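Glycosyl hydrolase family 88 (Pedobacter heparinus, PDB 3WIW) is an unsaturated glucuronyl hydrolase with specificity for heparin, probably cleaving unsaturated uronic acid from the ends of oligosaccharides. Local coordinates at residues A[38-42]-A[346-350]; A[47-52]-A[97-101]; A[70-76]-A[104-108]; A[171-176]-A[201-205]; A[312-317]-A[332-337]. One frame throughout, in Å; residues are numbered along the deposited sequence. Where two conformers were deposited one is given.

Contact 1. Residues A[38-42]-A[346-350]; sequences TAVIQ and LAKPG
The Q42 carboxamide is the flat group of this contact: G350 N comes over its oxygen end from above the carbonyl plane, 36° out of it, and bonds to Q42 OE1 at 2.7 Å in a nearly straight line (161° at the hydrogen). At the other end of the amide, Q42 NE2 lies 3.7 Å from the methyl CB of A347, and its polar demand is met by E351 O and F355 O, which both accept from it. With its oxygen and its nitrogen held by main-chain groups of one loop, this buried amide can hardly turn over. A bend at the second torsion (chi2 -64°) brings it from the helix to the loop. The backbone of G350 has a conformation in which a side chain would be jammed against the carbonyl O of P349.

The P349 ring is met by two side chains one helical turn apart. T38 crosses it at about a right angle, its OG1 3.9 Å from P349 CG, while I41 CG2 comes within 4.1 Å of P349 CB. T38 also sets its methyl, CG2, 3.4 Å from A347 O. That carbonyl takes a hydrogen bond of 2.8 Å from a water, which has a weak link to T38 OG1; the hydroxyl also makes a weak bond to K34 O within the helix.

The contact ties helix 30-49, near the start of the chain, to the loop that follows helix 327-340. A347 pairs through its backbone with I356 of the same loop, and helix 375-392 packs alongside through L382 on A39 and Y381 on L346.

Contact 2. Residues A[47-52]-A[97-101]; sequences AQTYTP and EAKRF
This is a partly buried packing contact in which the end of helix 30-49 and the loop after it lie along helix 92-103, with P52 on F101 as its apolar centre. P52 CG stands 3.8 Å from the centroid of the F101 ring and only 5° off the ring normal, a CH-pi contact over the middle of the face. The same carbon lies over one face of the R100 guanidinium, toward its rim, 3.5 Å from R100 NH2, so one ring carbon of the proline packs on the faces of two flat groups. Around the edge of the F101 ring stand two main-chain oxygens: A47 O lies 3.5 Å from F101 CE1, and Y50 O is 3.4 Å from F101 CZ.

In this alpha6/alpha6-barrel enzyme the chain leaves helical geometry at Y50 and runs on to strand 55-59; the hairpin of strands 55-59 and 65-68 and helix 77-89 then intervene before helix 92-103. F101 also packs on helix 77-89, meeting F78 edge-to-face and touching P79 and L82.

The charged pair lies within helix 92-103. R100 grips E97 side-on through NE and NH1, both on the single oxygen OE1, with NH1 to OE1 at 2.8 Å along the syn lone pair and in the guanidinium plane. Because E97 is bent at its second torsion (chi2 -79°), its carboxylate is brought against A47, whose CB is 3.3 Å from E97 CD. A water bridges the two segments, donating to Y50 O at 2.6 Å and accepting from R100 NH1 at 2.9 Å.

Contact 3. Residues A[70-76]-A[104-108]; sequences PRDWTTG and ALDTI
P70, T75 and G76, in the loop that leads into helix 77-89, pack on L105 and I108 close to the predicted active site: the side chain of I108 is about 8 Å from that of D116, the probable nucleophile. L105 divides its two methyls between neighbours. CD1 lies 3.9 Å from G76 CA, whereas CD2 meets T75 OG1 at 3.7 Å and P70 CG at 4.2 Å. T75 and I108 reach toward each other tip to tip, T75 CG2 being 3.6 Å from I108 CD1. The same CD1 of I108 approaches P70 O at 3.4 Å, and the side chain continues onto L117, M120 and L121 of helix 117-132. T75 turns OG1 opposite its own nitrogen (chi1 -163°), where the hydroxyl is hydrogen-bonded to A68 O and N55 ND2, leaving its methyl to face the isoleucine. Replacing L105 with alanine would probably open a gap beside G76 and remove the apolar support of P70 and T75, letting the two loops shift against each other.

The loop 70-76 also holds itself in shape. D72 OD1 accepts from T74 N at 2.8 Å, using its anti lone pair, and from T74 OG1 at 2.7 Å, the hydroxyl standing above the carboxylate plane; D72 OD2 pairs with R57. The bond from T74 N makes an Asx turn, and T75 N to D72 O closes the type I beta turn from D72 to T75 on which it is built.

Contact 4. Residues A[171-176]-A[201-205]; sequences VIIDNL and HAVTT
H201 leaves helix 192-208 with CG anti to its backbone N (chi1 -177°), which carries the imidazole from CB across to segment 171-176. Beyond CB, the ring carbon CD2 has L176 CD2 near its plane at 4.4 Å, while ND1 accepts from the backbone N of I159. At the far end, CE1 is wedged between two residues, 3.6 Å from V171 CG1 and 3.5 Å from N175 CG, the N175 side chain crossing at about a right angle. The tip, NE2, is 2.9 Å from a water that lies at the ring edge, in its plane.

This packing lies behind the predicted catalytic site of the alpha6/alpha6 barrel: D174, the probable proton donor, sits in the type I turn I172-N175 and is hydrogen-bonded to H218. An alanine at N175 would probably strip the amide's cover from one side of H201 CE1, leaving only the CB there and the imidazole less firmly held.

The water donates to I172 O at 2.8 Å and to T205 OG1 at 3.3 Å, joining strand 170-172 to the helix. T205 OG1 in turn donates to H201 O, which T205 N reaches from the opposite face of the carbonyl. T205 CG2 meets L176 CD2 tip to tip at 3.9 Å.

Contact 5. Residues A[312-317]-A[332-337]; sequences IASALL and FAEDIL
A313 and A333 face each other at the crossing of helices 306-322 and 327-340, two consecutive antiparallel helices of the alpha6/alpha6 barrel. The axes of the two short segments approach to 8.5 Å, with a signed crossing angle of -150°, and their alanine methyls are 4.3 Å apart, CB to CB. These small residues let the backbones come close: A333 CB lies 3.6 Å from A313 O and also 3.6 Å from L317 CG, so a methyl is lodged against the turn of the partner helix.

Larger side chains surround this centre. A313 CB is met by I336 CG2 at 3.9 Å and by L337 CD2 at 4.0 Å, two branches from adjacent positions of the second helix. L317 and L337 reach toward each other tip to tip. On the other flank the L316 side chain crosses F332 obliquely, L316 CD1 lying 3.6 Å from F332 CD1; the phenylalanine has its CG anti to the backbone N (chi1 -163°), which places the ring there.

Further out, the pair is flanked by neighbouring helices. I312 and L316 also pack on helices 245-262 and 265-279, through A249 and I278 and through L252 and A275. On another side helix 375-392 adds Y388 and I391 to L317, and E383 is hydrogen-bonded to S314 OG. Where the first helix approaches I336, the terminal methyl CD1 of that isoleucine rests 3.8 Å from I312 CG2.

How the contacts relate
Contacts 4 and 5 are wholly buried, whereas contacts 1, 2 and 3 are partly exposed. Contact 5 is purely apolar, helix against helix; contact 4, close to the predicted catalytic residues, adds a bridging water and a histidine. Contacts 1 and 2 share helix 30-49 and mix polar groups with apolar packing: a buried amide bonded to main-chain groups in one, an arginine-glutamate pair and a water in the other. Contact 3 joins two loops by largely apolar packing, with no hydrogen bond across it, and touches contact 2 where P52 packs on A104; their segments alternate along the chain. Contact 1, joining residues 304 apart, encloses all the others and lies on the opposite side of the chain's centre from contact 4.

Contact 1. Residues A[38-42]-A[346-350]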
# COMPACT_ATOMS: atom_id res chain seq x y z
N THR A 38 1.55 -13.64 -16.93
CA THR A 38 2.14 -14.37 -15.81
C THR A 38 1.37 -14.13 -14.52
O THR A 38 1.09 -15.08 -13.78
CB THR A 38 3.61 -14.02 -15.65
OG1 THR A 38 4.32 -14.55 -16.78
CG2 THR A 38 4.16 -14.62 -14.35
N ALA A 39 1.01 -12.87 -14.25
CA ALA A 39 0.27 -12.55 -13.05
C ALA A 39 -1.05 -13.30 -12.98
O ALA A 39 -1.43 -13.82 -11.92
CB ALA A 39 0.05 -11.05 -12.95
N VAL A 40 -1.75 -13.38 -14.10
CA VAL A 40 -3.02 -14.09 -14.15
C VAL A 40 -2.82 -15.57 -13.83
O VAL A 40 -3.60 -16.15 -13.06
CB VAL A 40 -3.69 -13.89 -15.52
CG1 VAL A 40 -4.92 -14.77 -15.65
CG2 VAL A 40 -4.08 -12.43 -15.68
N ILE A 41 -1.78 -16.19 -14.38
CA ILE A 41 -1.50 -17.59 -14.07
C ILE A 41 -1.20 -17.78 -12.58
O ILE A 41 -1.73 -18.70 -11.93
CB ILE A 41 -0.33 -18.14 -14.92
CG1 ILE A 41 -0.76 -18.26 -16.38
CG2 ILE A 41 0.11 -19.50 -14.42
CD1 ILE A 41 0.40 -18.40 -17.33
N GLN A 42 -0.35 -16.91 -12.03
CA GLN A 42 0.02 -17.00 -10.63
C GLN A 42 -1.22 -16.92 -9.73
O GLN A 42 -1.41 -17.75 -8.84
CB GLN A 42 1.03 -15.91 -10.27
CG GLN A 42 2.42 -16.09 -10.92
CD GLN A 42 3.14 -17.35 -10.44
OE1 GLN A 42 2.80 -18.46 -10.83
NE2 GLN A 42 4.15 -17.18 -9.58
N LEU A 346 10.23 -10.63 -11.29
CA LEU A 346 8.94 -11.23 -11.61
C LEU A 346 9.07 -12.75 -11.62
O LEU A 346 9.84 -13.32 -12.40
CB LEU A 346 8.45 -10.74 -12.98
CG LEU A 346 7.11 -11.29 -13.44
CD1 LEU A 346 5.99 -10.64 -12.63
CD2 LEU A 346 6.89 -11.03 -14.90
N ALA A 347 8.33 -13.41 -10.74
CA ALA A 347 8.35 -14.88 -10.68
C ALA A 347 7.96 -15.53 -12.00
O ALA A 347 7.10 -15.03 -12.73
CB ALA A 347 7.39 -15.34 -9.61
N LYS A 348 8.56 -16.67 -12.30
CA LYS A 348 8.12 -17.46 -13.44
C LYS A 348 6.82 -18.16 -13.09
O LYS A 348 6.59 -18.49 -11.93
CB LYS A 348 9.17 -18.50 -13.79
CG LYS A 348 10.42 -17.85 -14.26
CD LYS A 348 11.57 -18.85 -14.44
CE LYS A 348 12.87 -18.13 -14.73
NZ LYS A 348 13.39 -17.30 -13.59
N PRO A 349 5.96 -18.41 -14.09
CA PRO A 349 4.69 -19.09 -13.83
C PRO A 349 4.90 -20.38 -13.07
O PRO A 349 5.75 -21.20 -13.44
CB PRO A 349 4.17 -19.41 -15.23
CG PRO A 349 4.75 -18.35 -16.09
CD PRO A 349 6.10 -18.02 -15.51
N GLY A 350 4.14 -20.55 -12.00
CA GLY A 350 4.20 -21.76 -11.21
C GLY A 350 5.21 -21.76 -10.09
O GLY A 350 5.18 -22.65 -9.23
O HOH W 1 7.55 -14.63 -15.47

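Contact 2. Residues A[47-52]-A[97-101]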
# COMPACT_ATOMS: atom_id res chain seq x y z
N ALA A 47 -5.26 -18.99 -6.04
CA ALA A 47 -6.65 -19.09 -5.57
C ALA A 47 -7.13 -20.55 -5.51
O ALA A 47 -8.03 -20.88 -4.75
CB ALA A 47 -7.55 -18.24 -6.44
N GLN A 48 -6.54 -21.42 -6.33
CA GLN A 48 -6.81 -22.86 -6.33
C GLN A 48 -6.14 -23.55 -5.14
O GLN A 48 -6.61 -24.58 -4.67
CB GLN A 48 -6.28 -23.50 -7.62
CG GLN A 48 -7.10 -23.15 -8.87
CD GLN A 48 -6.40 -23.48 -10.18
OE1 GLN A 48 -5.21 -23.80 -10.22
NE2 GLN A 48 -7.15 -23.38 -11.27
N THR A 49 -5.05 -22.97 -4.67
CA THR A 49 -4.20 -23.62 -3.68
C THR A 49 -4.50 -23.18 -2.23
O THR A 49 -4.63 -24.03 -1.32
CB THR A 49 -2.72 -23.34 -4.02
OG1 THR A 49 -2.42 -23.90 -5.30
CG2 THR A 49 -1.79 -23.97 -3.01
N TYR A 50 -4.58 -21.88 -1.99
CA TYR A 50 -4.84 -21.34 -0.66
C TYR A 50 -6.33 -21.40 -0.31
O TYR A 50 -7.19 -21.58 -1.19
CB TYR A 50 -4.25 -19.91 -0.52
CG TYR A 50 -2.79 -19.91 -0.87
CD1 TYR A 50 -1.89 -20.61 -0.08
CD2 TYR A 50 -2.31 -19.28 -2.01
CE1 TYR A 50 -0.55 -20.68 -0.41
CE2 TYR A 50 -0.94 -19.35 -2.37
CZ TYR A 50 -0.08 -20.06 -1.55
OH TYR A 50 1.25 -20.17 -1.87
N THR A 51 -6.63 -21.26 0.97
CA THR A 51 -7.99 -21.35 1.48
C THR A 51 -8.48 -19.97 1.91
O THR A 51 -7.80 -19.26 2.66
CB THR A 51 -8.02 -22.28 2.70
OG1 THR A 51 -7.47 -23.56 2.34
CG2 THR A 51 -9.44 -22.46 3.19
N PRO A 52 -9.69 -19.58 1.46
CA PRO A 52 -10.24 -18.29 1.89
C PRO A 52 -10.22 -18.17 3.42
O PRO A 52 -10.56 -19.12 4.14
CB PRO A 52 -11.67 -18.30 1.33
CG PRO A 52 -11.53 -19.15 0.08
CD PRO A 52 -10.55 -20.25 0.46
N GLU A 97 -13.05 -16.03 -7.79
CA GLU A 97 -12.11 -16.26 -6.71
C GLU A 97 -12.01 -15.04 -5.81
O GLU A 97 -11.95 -15.16 -4.58
CB GLU A 97 -10.73 -16.63 -7.27
CG GLU A 97 -10.69 -17.95 -8.04
CD GLU A 97 -10.66 -19.18 -7.15
OE1 GLU A 97 -11.03 -19.09 -5.95
OE2 GLU A 97 -10.25 -20.25 -7.65
N ALA A 98 -12.00 -13.85 -6.40
CA ALA A 98 -11.93 -12.64 -5.58
C ALA A 98 -13.12 -12.55 -4.63
O ALA A 98 -12.94 -12.21 -3.48
CB ALA A 98 -11.83 -11.39 -6.44
N LYS A 99 -14.31 -12.92 -5.09
CA LYS A 99 -15.50 -12.94 -4.24
C LYS A 99 -15.29 -13.91 -3.05
O LYS A 99 -15.51 -13.53 -1.89
CB LYS A 99 -16.71 -13.33 -5.06
CG LYS A 99 -17.98 -13.48 -4.25
CD LYS A 99 -19.17 -13.81 -5.13
CE LYS A 99 -20.41 -13.88 -4.28
NZ LYS A 99 -21.62 -14.26 -5.06
N ARG A 100 -14.87 -15.14 -3.34
CA ARG A 100 -14.66 -16.16 -2.30
C ARG A 100 -13.66 -15.69 -1.24
O ARG A 100 -13.90 -15.80 -0.03
CB ARG A 100 -14.07 -17.44 -2.92
CG ARG A 100 -15.02 -18.43 -3.52
CD ARG A 100 -14.44 -19.85 -3.35
NE ARG A 100 -13.08 -20.00 -3.86
CZ ARG A 100 -12.18 -20.84 -3.34
NH1 ARG A 100 -10.97 -20.93 -3.88
NH2 ARG A 100 -12.47 -21.57 -2.28
N PHE A 101 -12.52 -15.18 -1.69
CA PHE A 101 -11.47 -14.75 -0.76
C PHE A 101 -11.84 -13.44 -0.02
O PHE A 101 -11.37 -13.20 1.08
CB PHE A 101 -10.11 -14.66 -1.48
CG PHE A 101 -9.46 -16.01 -1.70
CD1 PHE A 101 -9.78 -16.78 -2.81
CD2 PHE A 101 -8.56 -16.51 -0.77
CE1 PHE A 101 -9.19 -18.04 -2.99
CE2 PHE A 101 -7.95 -17.76 -0.96
CZ PHE A 101 -8.27 -18.52 -2.06
O HOH W 2 -9.26 -22.74 -2.32

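Contact 3. Residues A[70-76]-A[104-108]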
# COMPACT_ATOMS: atom_id res chain seq x y z
N PRO A 70 -7.70 -13.61 9.43
CA PRO A 70 -8.40 -12.32 9.34
C PRO A 70 -7.88 -11.22 10.26
O PRO A 70 -8.07 -10.05 9.95
CB PRO A 70 -9.85 -12.69 9.67
CG PRO A 70 -9.96 -14.14 9.19
CD PRO A 70 -8.64 -14.74 9.59
N ARG A 71 -7.21 -11.59 11.34
CA ARG A 71 -6.61 -10.62 12.26
C ARG A 71 -5.32 -9.98 11.74
O ARG A 71 -4.86 -8.96 12.26
CB ARG A 71 -6.30 -11.29 13.60
CG ARG A 71 -5.17 -12.29 13.51
CD ARG A 71 -4.72 -12.78 14.87
NE ARG A 71 -3.72 -13.82 14.74
CZ ARG A 71 -4.00 -15.10 14.53
NH1 ARG A 71 -3.02 -15.99 14.43
NH2 ARG A 71 -5.27 -15.50 14.43
N ASP A 72 -4.73 -10.59 10.72
CA ASP A 72 -3.42 -10.15 10.20
C ASP A 72 -3.58 -8.91 9.33
O ASP A 72 -4.43 -8.87 8.44
CB ASP A 72 -2.82 -11.32 9.40
CG ASP A 72 -1.44 -11.06 8.86
OD1 ASP A 72 -1.29 -10.21 7.97
OD2 ASP A 72 -0.50 -11.78 9.26
N TRP A 73 -2.73 -7.90 9.54
CA TRP A 73 -2.89 -6.64 8.83
C TRP A 73 -2.78 -6.74 7.31
O TRP A 73 -3.24 -5.85 6.58
CB TRP A 73 -1.91 -5.59 9.34
CG TRP A 73 -0.49 -5.70 8.80
CD1 TRP A 73 0.53 -6.44 9.31
CD2 TRP A 73 0.05 -5.00 7.66
NE1 TRP A 73 1.69 -6.23 8.57
CE2 TRP A 73 1.42 -5.35 7.56
CE3 TRP A 73 -0.49 -4.10 6.74
CZ2 TRP A 73 2.25 -4.84 6.55
CZ3 TRP A 73 0.33 -3.59 5.74
CH2 TRP A 73 1.70 -3.97 5.65
N THR A 74 -2.16 -7.82 6.82
CA THR A 74 -1.97 -7.99 5.39
C THR A 74 -3.07 -8.84 4.77
O THR A 74 -3.01 -9.10 3.58
CB THR A 74 -0.62 -8.68 5.04
OG1 THR A 74 -0.71 -10.08 5.34
CG2 THR A 74 0.56 -8.04 5.79
N THR A 75 -4.08 -9.26 5.54
CA THR A 75 -4.97 -10.30 5.07
C THR A 75 -5.84 -9.86 3.86
O THR A 75 -6.27 -10.70 3.06
CB THR A 75 -5.83 -10.83 6.23
OG1 THR A 75 -6.40 -12.08 5.86
CG2 THR A 75 -6.94 -9.85 6.61
N GLY A 76 -6.11 -8.57 3.74
CA GLY A 76 -6.93 -8.06 2.66
C GLY A 76 -6.23 -7.96 1.32
O GLY A 76 -6.91 -7.80 0.30
N ALA A 104 -14.65 -14.24 2.94
CA ALA A 104 -14.06 -14.92 4.09
C ALA A 104 -13.53 -13.93 5.14
O ALA A 104 -13.16 -14.35 6.24
CB ALA A 104 -12.95 -15.86 3.67
N LEU A 105 -13.50 -12.64 4.82
CA LEU A 105 -12.97 -11.62 5.72
C LEU A 105 -14.06 -10.84 6.47
O LEU A 105 -13.80 -9.79 7.08
CB LEU A 105 -12.05 -10.67 4.96
CG LEU A 105 -10.79 -11.33 4.38
CD1 LEU A 105 -9.88 -10.30 3.74
CD2 LEU A 105 -10.05 -12.16 5.45
N ASP A 106 -15.29 -11.36 6.46
CA ASP A 106 -16.45 -10.70 7.05
C ASP A 106 -16.19 -10.23 8.48
O ASP A 106 -16.63 -9.14 8.86
CB ASP A 106 -17.62 -11.67 6.99
CG ASP A 106 -18.88 -11.11 7.62
OD1 ASP A 106 -19.03 -11.24 8.86
OD2 ASP A 106 -19.70 -10.51 6.89
N THR A 107 -15.49 -11.04 9.27
CA THR A 107 -15.29 -10.73 10.70
C THR A 107 -14.52 -9.43 10.94
O THR A 107 -14.61 -8.84 12.02
CB THR A 107 -14.59 -11.87 11.48
OG1 THR A 107 -13.36 -12.22 10.83
CG2 THR A 107 -15.49 -13.11 11.61
N ILE A 108 -13.78 -8.97 9.94
CA ILE A 108 -12.97 -7.77 10.13
C ILE A 108 -13.83 -6.52 10.37
O ILE A 108 -13.37 -5.55 10.95
CB ILE A 108 -11.98 -7.55 8.97
CG1 ILE A 108 -11.16 -8.83 8.78
CG2 ILE A 108 -11.05 -6.38 9.26
CD1 ILE A 108 -10.19 -8.71 7.63

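Contact 4. Residues A[171-176]-A[201-205]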
# COMPACT_ATOMS: atom_id res chain seq x y z
N VAL A 171 1.25 7.23 16.07
CA VAL A 171 0.73 7.35 14.70
C VAL A 171 1.87 7.02 13.74
O VAL A 171 2.96 7.61 13.82
CB VAL A 171 0.23 8.79 14.43
CG1 VAL A 171 -0.30 8.91 12.99
CG2 VAL A 171 -0.86 9.15 15.42
N ILE A 172 1.66 6.04 12.88
CA ILE A 172 2.70 5.65 11.93
C ILE A 172 2.42 6.21 10.54
O ILE A 172 1.28 6.50 10.21
CB ILE A 172 2.90 4.11 11.90
CG1 ILE A 172 1.72 3.34 11.26
CG2 ILE A 172 3.18 3.60 13.31
CD1 ILE A 172 1.91 1.80 11.32
N ILE A 173 3.47 6.38 9.75
CA ILE A 173 3.33 6.94 8.41
C ILE A 173 2.37 6.07 7.56
O ILE A 173 1.62 6.61 6.71
CB ILE A 173 4.73 7.13 7.75
CG1 ILE A 173 4.64 8.01 6.52
CG2 ILE A 173 5.37 5.77 7.37
CD1 ILE A 173 4.39 9.51 6.83
N ASP A 174 2.40 4.75 7.78
CA ASP A 174 1.55 3.81 7.03
C ASP A 174 0.05 4.18 7.17
O ASP A 174 -0.76 3.83 6.30
CB ASP A 174 1.72 2.36 7.50
CG ASP A 174 3.15 1.99 7.93
OD1 ASP A 174 3.84 2.77 8.63
OD2 ASP A 174 3.53 0.84 7.64
N ASN A 175 -0.31 4.84 8.26
CA ASN A 175 -1.70 5.21 8.55
C ASN A 175 -2.26 6.12 7.44
O ASN A 175 -3.48 6.15 7.24
CB ASN A 175 -1.77 5.85 9.95
CG ASN A 175 -3.14 5.78 10.65
OD1 ASN A 175 -3.17 5.60 11.89
ND2 ASN A 175 -4.25 5.94 9.91
N LEU A 176 -1.40 6.85 6.72
CA LEU A 176 -1.90 7.63 5.57
C LEU A 176 -2.68 6.75 4.59
O LEU A 176 -3.66 7.21 3.98
CB LEU A 176 -0.77 8.35 4.82
CG LEU A 176 -0.12 9.50 5.60
CD1 LEU A 176 1.22 9.82 4.94
CD2 LEU A 176 -1.03 10.74 5.63
N HIS A 201 -6.25 14.14 9.63
CA HIS A 201 -5.11 13.25 9.85
C HIS A 201 -3.98 13.55 8.85
O HIS A 201 -2.80 13.63 9.23
CB HIS A 201 -5.55 11.78 9.74
CG HIS A 201 -4.46 10.81 10.02
ND1 HIS A 201 -4.47 10.00 11.14
CD2 HIS A 201 -3.31 10.52 9.36
CE1 HIS A 201 -3.38 9.26 11.15
NE2 HIS A 201 -2.66 9.55 10.07
N ALA A 202 -4.33 13.72 7.58
CA ALA A 202 -3.33 14.01 6.55
C ALA A 202 -2.64 15.35 6.83
O ALA A 202 -1.42 15.47 6.61
CB ALA A 202 -3.98 14.00 5.16
N VAL A 203 -3.39 16.36 7.25
CA VAL A 203 -2.79 17.66 7.57
C VAL A 203 -1.86 17.57 8.78
O VAL A 203 -0.71 18.04 8.73
CB VAL A 203 -3.88 18.74 7.78
CG1 VAL A 203 -3.25 20.04 8.26
CG2 VAL A 203 -4.64 18.98 6.46
N THR A 204 -2.31 16.93 9.86
CA THR A 204 -1.49 16.76 11.05
C THR A 204 -0.18 16.01 10.71
O THR A 204 0.91 16.39 11.13
CB THR A 204 -2.29 15.97 12.09
OG1 THR A 204 -3.51 16.67 12.37
CG2 THR A 204 -1.49 15.74 13.37
N THR A 205 -0.29 14.94 9.92
CA THR A 205 0.84 14.12 9.54
C THR A 205 1.78 14.91 8.65
O THR A 205 3.01 14.74 8.73
CB THR A 205 0.32 12.85 8.87
OG1 THR A 205 -0.42 12.10 9.84
CG2 THR A 205 1.48 12.00 8.35
O HOH W 3 0.05 8.91 9.35

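Contact 5. Residues A[312-317]-A[332-337]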
# COMPACT_ATOMS: atom_id res chain seq x y z
N ILE A 312 5.68 3.16 -4.82
CA ILE A 312 6.16 4.37 -5.48
C ILE A 312 5.69 4.44 -6.93
O ILE A 312 5.23 5.50 -7.37
CB ILE A 312 7.70 4.50 -5.38
CG1 ILE A 312 8.10 4.82 -3.94
CG2 ILE A 312 8.22 5.56 -6.33
CD1 ILE A 312 9.56 4.52 -3.63
N ALA A 313 5.81 3.34 -7.68
CA ALA A 313 5.38 3.34 -9.07
C ALA A 313 3.88 3.67 -9.17
O ALA A 313 3.48 4.52 -9.98
CB ALA A 313 5.69 2.01 -9.73
N SER A 314 3.05 3.01 -8.35
CA SER A 314 1.62 3.27 -8.41
C SER A 314 1.32 4.73 -8.11
O SER A 314 0.58 5.39 -8.85
CB SER A 314 0.86 2.36 -7.46
OG SER A 314 -0.51 2.50 -7.77
N ALA A 315 1.95 5.27 -7.07
CA ALA A 315 1.72 6.66 -6.70
C ALA A 315 2.18 7.62 -7.79
O ALA A 315 1.46 8.58 -8.11
CB ALA A 315 2.42 6.99 -5.38
N LEU A 316 3.37 7.39 -8.34
CA LEU A 316 3.90 8.29 -9.37
C LEU A 316 3.03 8.30 -10.63
O LEU A 316 2.90 9.34 -11.29
CB LEU A 316 5.35 7.96 -9.72
CG LEU A 316 6.39 8.29 -8.64
CD1 LEU A 316 7.75 7.88 -9.16
CD2 LEU A 316 6.37 9.77 -8.28
N LEU A 317 2.41 7.17 -10.94
CA LEU A 317 1.50 7.13 -12.09
C LEU A 317 0.27 8.02 -11.84
O LEU A 317 -0.10 8.80 -12.71
CB LEU A 317 1.08 5.70 -12.40
CG LEU A 317 2.21 4.86 -13.00
CD1 LEU A 317 1.88 3.37 -12.93
CD2 LEU A 317 2.51 5.30 -14.45
N PHE A 332 9.59 7.74 -14.57
CA PHE A 332 10.24 7.09 -13.43
C PHE A 332 9.45 5.85 -13.04
O PHE A 332 10.03 4.78 -12.81
CB PHE A 332 10.37 8.10 -12.29
CG PHE A 332 11.36 7.70 -11.22
CD1 PHE A 332 11.00 6.80 -10.22
CD2 PHE A 332 12.64 8.25 -11.20
CE1 PHE A 332 11.92 6.43 -9.22
CE2 PHE A 332 13.54 7.90 -10.20
CZ PHE A 332 13.19 6.98 -9.21
N ALA A 333 8.12 5.96 -12.99
CA ALA A 333 7.26 4.81 -12.69
C ALA A 333 7.42 3.72 -13.74
O ALA A 333 7.50 2.54 -13.41
CB ALA A 333 5.80 5.23 -12.58
N GLU A 334 7.42 4.10 -15.01
CA GLU A 334 7.61 3.15 -16.09
C GLU A 334 8.92 2.37 -15.93
O GLU A 334 8.96 1.14 -16.12
CB GLU A 334 7.57 3.88 -17.43
CG GLU A 334 7.73 2.99 -18.64
CD GLU A 334 7.63 3.79 -19.92
OE1 GLU A 334 6.61 3.67 -20.62
OE2 GLU A 334 8.59 4.54 -20.23
N ASP A 335 9.99 3.08 -15.58
CA ASP A 335 11.30 2.44 -15.40
C ASP A 335 11.23 1.46 -14.22
O ASP A 335 11.76 0.35 -14.32
CB ASP A 335 12.38 3.48 -15.11
CG ASP A 335 12.74 4.31 -16.33
OD1 ASP A 335 12.48 3.88 -17.48
OD2 ASP A 335 13.31 5.41 -16.13
N ILE A 336 10.58 1.83 -13.12
CA ILE A 336 10.43 0.91 -12.01
C ILE A 336 9.68 -0.33 -12.48
O ILE A 336 10.07 -1.46 -12.18
CB ILE A 336 9.61 1.52 -10.85
CG1 ILE A 336 10.40 2.65 -10.16
CG2 ILE A 336 9.23 0.44 -9.86
CD1 ILE A 336 9.51 3.50 -9.23
N LEU A 337 8.57 -0.13 -13.19
CA LEU A 337 7.78 -1.27 -13.64
C LEU A 337 8.54 -2.20 -14.58
O LEU A 337 8.37 -3.43 -14.51
CB LEU A 337 6.45 -0.82 -14.26
CG LEU A 337 5.47 -0.17 -13.29
CD1 LEU A 337 4.24 0.24 -14.09
CD2 LEU A 337 5.12 -1.12 -12.16